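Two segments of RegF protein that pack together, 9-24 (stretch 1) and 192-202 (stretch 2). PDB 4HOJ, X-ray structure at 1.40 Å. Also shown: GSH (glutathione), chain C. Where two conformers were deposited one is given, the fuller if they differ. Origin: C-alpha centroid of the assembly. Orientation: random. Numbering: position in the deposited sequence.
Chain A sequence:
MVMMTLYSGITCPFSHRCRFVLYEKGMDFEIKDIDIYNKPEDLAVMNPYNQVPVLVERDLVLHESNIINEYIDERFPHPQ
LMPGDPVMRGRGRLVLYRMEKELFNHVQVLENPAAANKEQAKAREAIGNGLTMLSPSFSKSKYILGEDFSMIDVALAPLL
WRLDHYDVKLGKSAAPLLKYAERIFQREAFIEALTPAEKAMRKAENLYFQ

Stretch 1 9-24: GITCPFSHRCRFVLYE
Stretch 2, residues 192-202: EALTPAEKAMR

Stretch 1 opens with a type I turn from Gly9 to Cys12, closed by Cys12 N to Gly9 O at 3.1 Å, and continues as a helix from Pro13 through Glu24. Stretch 2 enters from a helix begun earlier in the chain, which includes Glu192, extends at Leu194 (phi/psi -68/135) and Thr195 (-79/166), and turns helical again at Pro196. The register is set by three pairs: CA atoms lie 5.1 Å apart for Phe20 and Ala193, 6.0 Å for Ile10 and Thr195, and 6.0 Å for Thr11 and Glu198. Together the stretches bury 621 Å².

The charged interaction centres on Arg19, whose CA-to-CB bond points toward stretch 2. With chi1 m, chi2 t and chi3 at -94°, its guanidinium meets the Glu198 carboxylate (chi1 m, chi2 t, chi3 -18°) in a two-pronged salt bridge: Arg19 NH1 to Glu198 OE2 is 2.8 Å at 169°, and Arg19 NH2 to Glu198 OE1 is 2.8 Å at 145°. Arg19 NH2 also donates to Ala193 O at 2.8 Å, and Arg19 NH1 to Gly9 O at 3.1 Å, so one buried side chain joins the turn, the helix and the partner stretch. Ala193 O and Glu198 OE1 lie near the guanidinium plane, as in-plane donors require, while Thr195 CG2 covers one face, 3.6 Å from Arg19 CZ.

A hydroxyl hydrogen bond ties the stretches together, backed by two bonds within stretch 2. Thr195, chi1 p, donates from OG1 to Ile10 O at 2.7 Å. The same Thr195 OG1 caps the following helix by accepting from Glu198 N at 3.1 Å, and Glu198 OE1 reciprocates by accepting from Thr195 N at 3.0 Å. A hydroxyl suits this position because it can donate and accept at once.

Aromatic and apolar contacts fill the remainder. Tyr23 (chi1 m, chi2 -73°) lays a ring face against Glu192, with Glu192 CB 3.9 Å from the Tyr23 ring centroid and 21° off the normal, a CH-pi contact. Ala193, the residue most covered here at 87 Å², brings its small CB to 3.6 Å from Phe20 N and 3.9 Å from Tyr23 CD2, allowing the close backbone approach. His16 (chi1 t) has Glu198 CD over one ring face, and His16 CE1 reaches Leu194 CD2 at 3.6 Å. Near the turn, Thr11 CG2 meets Ala197 CB at 3.6 Å, Ile10 CD1 lies 4.1 Å from Ala197 CB, and Thr11 CB lies 3.9 Å from Met201 CE.

One water adds a bridge, its oxygen 2.7 Å from Tyr23 O and 2.9 Å from Glu192 OE1.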

# COMPACT_ATOMS: atom_id res chain seq x y z
N GLY A 9 -2.90 11.92 16.59
CA GLY A 9 -2.25 13.20 16.88
C GLY A 9 -3.15 14.36 16.48
O GLY A 9 -3.76 14.33 15.40
N ILE A 10 -3.22 15.38 17.29
CA ILE A 10 -4.22 16.43 17.06
C ILE A 10 -3.94 17.27 15.82
O ILE A 10 -4.83 17.92 15.29
CB ILE A 10 -4.40 17.31 18.26
CG1 ILE A 10 -3.13 18.08 18.65
CG2 ILE A 10 -4.88 16.44 19.47
CD1 ILE A 10 -3.37 19.09 19.77
N THR A 11 -2.70 17.26 15.36
CA THR A 11 -2.40 17.97 14.09
C THR A 11 -1.95 17.02 13.01
O THR A 11 -1.48 17.47 11.97
CB THR A 11 -1.38 19.14 14.22
OG1 THR A 11 -0.14 18.61 14.69
CG2 THR A 11 -1.91 20.20 15.21
N CYS A 12 -2.13 15.71 13.19
CA CYS A 12 -1.57 14.75 12.27
C CYS A 12 -2.51 14.52 11.08
O CYS A 12 -3.64 14.05 11.31
CB CYS A 12 -1.35 13.43 13.03
SG CYS A 12 -0.85 12.05 11.99
N PRO A 13 -2.04 14.76 9.85
CA PRO A 13 -2.96 14.57 8.71
C PRO A 13 -3.35 13.11 8.53
O PRO A 13 -4.42 12.83 7.97
CB PRO A 13 -2.18 15.14 7.49
CG PRO A 13 -0.68 15.08 7.94
CD PRO A 13 -0.74 15.35 9.47
N PHE A 14 -2.50 12.17 8.93
CA PHE A 14 -2.80 10.75 8.75
C PHE A 14 -3.81 10.30 9.73
O PHE A 14 -4.76 9.59 9.38
CB PHE A 14 -1.50 9.93 8.82
CG PHE A 14 -0.49 10.36 7.79
CD1 PHE A 14 -0.68 10.00 6.47
CD2 PHE A 14 0.56 11.16 8.11
CE1 PHE A 14 0.22 10.38 5.50
CE2 PHE A 14 1.45 11.62 7.14
CZ PHE A 14 1.27 11.22 5.82
N SER A 15 -3.75 10.83 10.97
CA SER A 15 -4.81 10.60 11.97
C SER A 15 -6.15 11.25 11.53
O SER A 15 -7.23 10.71 11.78
CB SER A 15 -4.40 11.21 13.35
OG SER A 15 -3.22 10.54 13.85
N HIS A 16 -6.02 12.42 10.91
CA HIS A 16 -7.18 13.15 10.42
C HIS A 16 -7.97 12.27 9.43
O HIS A 16 -9.21 12.22 9.47
CB HIS A 16 -6.66 14.44 9.81
CG HIS A 16 -7.72 15.43 9.46
ND1 HIS A 16 -7.38 16.63 8.88
CD2 HIS A 16 -9.09 15.38 9.52
CE1 HIS A 16 -8.50 17.32 8.66
NE2 HIS A 16 -9.55 16.58 9.02
N ARG A 17 -7.26 11.50 8.58
CA ARG A 17 -7.97 10.64 7.62
C ARG A 17 -8.85 9.67 8.38
O ARG A 17 -10.01 9.43 8.00
CB ARG A 17 -7.00 9.77 6.77
CG ARG A 17 -6.06 10.49 5.89
CD ARG A 17 -5.10 9.47 5.27
NE ARG A 17 -4.39 10.02 4.11
CZ ARG A 17 -3.36 9.37 3.55
NH1 ARG A 17 -2.81 8.28 4.12
NH2 ARG A 17 -2.87 9.89 2.44
N CYS A 18 -8.29 9.06 9.44
CA CYS A 18 -9.04 8.03 10.18
C CYS A 18 -10.19 8.64 10.97
O CYS A 18 -11.29 8.08 11.00
CB CYS A 18 -8.09 7.28 11.11
SG CYS A 18 -6.72 6.47 10.26
N ARG A 19 -10.01 9.82 11.56
CA ARG A 19 -11.10 10.53 12.22
C ARG A 19 -12.21 10.82 11.24
O ARG A 19 -13.39 10.64 11.57
CB ARG A 19 -10.55 11.80 12.93
CG ARG A 19 -9.74 11.45 14.19
CD ARG A 19 -9.26 12.73 14.86
NE ARG A 19 -7.92 13.15 14.46
CZ ARG A 19 -7.62 14.24 13.73
NH1 ARG A 19 -6.33 14.64 13.63
NH2 ARG A 19 -8.55 14.96 13.16
N PHE A 20 -11.84 11.23 10.02
CA PHE A 20 -12.85 11.52 9.01
C PHE A 20 -13.69 10.25 8.70
O PHE A 20 -14.93 10.29 8.70
CB PHE A 20 -12.11 12.08 7.81
CG PHE A 20 -12.99 12.65 6.71
CD1 PHE A 20 -14.36 12.81 6.82
CD2 PHE A 20 -12.35 13.03 5.52
CE1 PHE A 20 -15.10 13.37 5.74
CE2 PHE A 20 -13.05 13.58 4.46
CZ PHE A 20 -14.45 13.74 4.55
N VAL A 21 -13.03 9.11 8.47
CA VAL A 21 -13.76 7.88 8.23
C VAL A 21 -14.65 7.53 9.40
O VAL A 21 -15.81 7.14 9.19
CB VAL A 21 -12.82 6.67 7.89
CG1 VAL A 21 -13.65 5.37 7.78
CG2 VAL A 21 -12.09 6.90 6.60
N LEU A 22 -14.15 7.63 10.62
CA LEU A 22 -14.94 7.23 11.78
C LEU A 22 -16.20 8.04 11.90
O LEU A 22 -17.27 7.48 12.15
CB LEU A 22 -14.08 7.27 13.05
CG LEU A 22 -13.05 6.13 13.12
CD1 LEU A 22 -11.97 6.49 14.13
CD2 LEU A 22 -13.73 4.83 13.48
N TYR A 23 -16.11 9.35 11.69
CA TYR A 23 -17.32 10.16 11.73
C TYR A 23 -18.24 9.96 10.54
O TYR A 23 -19.46 10.06 10.71
CB TYR A 23 -16.95 11.63 11.94
CG TYR A 23 -16.58 11.95 13.38
CD1 TYR A 23 -17.57 12.00 14.34
CD2 TYR A 23 -15.26 12.17 13.76
CE1 TYR A 23 -17.25 12.29 15.64
CE2 TYR A 23 -14.93 12.46 15.08
CZ TYR A 23 -15.95 12.51 16.00
OH TYR A 23 -15.72 12.79 17.34
N GLU A 24 -17.69 9.57 9.38
CA GLU A 24 -18.59 9.24 8.27
C GLU A 24 -19.40 7.98 8.58
O GLU A 24 -20.54 7.90 8.18
CB GLU A 24 -17.79 9.01 6.94
CG GLU A 24 -17.24 10.27 6.27
CD GLU A 24 -18.31 11.05 5.52
OE1 GLU A 24 -19.30 10.41 5.06
OE2 GLU A 24 -18.19 12.27 5.37
N GLU A 192 -16.94 17.45 11.89
CA GLU A 192 -16.86 16.72 13.16
C GLU A 192 -15.48 16.16 13.45
O GLU A 192 -15.04 16.11 14.59
CB GLU A 192 -17.80 15.52 13.18
CG GLU A 192 -19.29 15.84 13.23
CD GLU A 192 -20.12 14.57 13.15
OE1 GLU A 192 -20.01 13.78 12.18
OE2 GLU A 192 -20.93 14.35 14.06
N ALA A 193 -14.79 15.70 12.41
CA ALA A 193 -13.49 15.10 12.56
C ALA A 193 -12.35 16.03 12.87
O ALA A 193 -11.30 15.60 13.39
CB ALA A 193 -13.15 14.33 11.30
N LEU A 194 -12.52 17.34 12.61
CA LEU A 194 -11.44 18.31 12.87
C LEU A 194 -11.21 18.44 14.36
O LEU A 194 -12.16 18.59 15.15
CB LEU A 194 -11.86 19.69 12.34
CG LEU A 194 -11.90 19.83 10.80
CD1 LEU A 194 -12.61 21.14 10.46
CD2 LEU A 194 -10.51 19.81 10.22
N THR A 195 -9.95 18.44 14.76
CA THR A 195 -9.65 18.84 16.12
C THR A 195 -9.66 20.40 16.25
O THR A 195 -9.59 21.11 15.23
CB THR A 195 -8.26 18.30 16.53
OG1 THR A 195 -7.26 19.06 15.85
CG2 THR A 195 -8.06 16.82 16.24
N PRO A 196 -9.67 20.94 17.48
CA PRO A 196 -9.55 22.39 17.61
C PRO A 196 -8.28 22.95 17.02
O PRO A 196 -8.28 24.02 16.45
CB PRO A 196 -9.60 22.64 19.13
CG PRO A 196 -10.22 21.47 19.68
CD PRO A 196 -9.91 20.29 18.78
N ALA A 197 -7.19 22.14 17.07
CA ALA A 197 -5.94 22.60 16.48
C ALA A 197 -6.07 22.66 14.96
O ALA A 197 -5.61 23.59 14.35
CB ALA A 197 -4.80 21.64 16.90
N GLU A 198 -6.76 21.68 14.36
CA GLU A 198 -6.90 21.70 12.90
C GLU A 198 -7.85 22.81 12.45
O GLU A 198 -7.62 23.42 11.38
CB GLU A 198 -7.39 20.33 12.42
CG GLU A 198 -6.28 19.26 12.44
CD GLU A 198 -6.82 17.87 12.38
OE1 GLU A 198 -8.03 17.62 12.66
OE2 GLU A 198 -6.02 16.96 12.04
N LYS A 199 -8.85 23.14 13.29
CA LYS A 199 -9.70 24.27 12.97
C LYS A 199 -8.90 25.55 12.89
O LYS A 199 -9.27 26.42 12.08
CB LYS A 199 -10.84 24.38 13.98
CG LYS A 199 -11.81 23.22 13.82
CD LYS A 199 -13.03 23.40 14.73
CE LYS A 199 -13.94 22.14 14.61
NZ LYS A 199 -14.98 22.25 15.68
N ALA A 200 -7.84 25.68 13.67
CA ALA A 200 -6.95 26.86 13.62
C ALA A 200 -6.17 27.03 12.32
O ALA A 200 -5.59 28.08 12.06
CB ALA A 200 -5.96 26.86 14.84
N MET A 201 -6.15 25.97 11.51
CA MET A 201 -5.37 25.96 10.23
C MET A 201 -6.01 26.68 9.06
O MET A 201 -5.32 27.00 8.11
CB MET A 201 -5.01 24.52 9.78
CG MET A 201 -4.24 23.80 10.82
SD MET A 201 -4.04 22.09 10.30
CE MET A 201 -2.95 21.52 11.58
N ARG A 202 -7.32 26.93 9.12
CA ARG A 202 -8.02 27.73 8.10
C ARG A 202 -9.49 27.86 8.44
O ARG A 202 -9.99 27.17 9.30
CB ARG A 202 -7.87 27.19 6.68
CG ARG A 202 -8.25 25.78 6.54
CD ARG A 202 -8.79 25.42 5.13
NE ARG A 202 -10.19 25.83 5.04
CZ ARG A 202 -10.86 26.00 3.90
NH1 ARG A 202 -12.14 26.34 3.94
NH2 ARG A 202 -10.24 25.82 2.74
N1 GSH C . 2.38 6.08 6.80
CA1 GSH C . 1.78 6.56 8.08
C1 GSH C . 0.30 6.50 8.01
O11 GSH C . -0.37 6.28 9.04
O12 GSH C . -0.22 6.71 6.90
CB1 GSH C . 2.33 7.95 8.46
CG1 GSH C . 1.95 8.38 9.88
CD1 GSH C . 2.79 9.57 10.31
OE1 GSH C . 3.62 10.10 9.60
N2 GSH C . 2.47 10.00 11.59
CA2 GSH C . 3.24 11.11 12.15
C2 GSH C . 3.93 10.56 13.38
O2 GSH C . 3.48 9.78 14.20
CB2 GSH C . 2.42 12.27 12.62
SG2 GSH C . 1.40 12.98 11.36
N3 GSH C . 5.24 11.16 13.60
CA3 GSH C . 6.06 10.76 14.73
C3 GSH C . 7.31 10.15 14.17
O31 GSH C . 7.52 9.86 12.94
O32 GSH C . 8.19 9.89 15.02
O HOH W 1 -20.76 11.11 12.88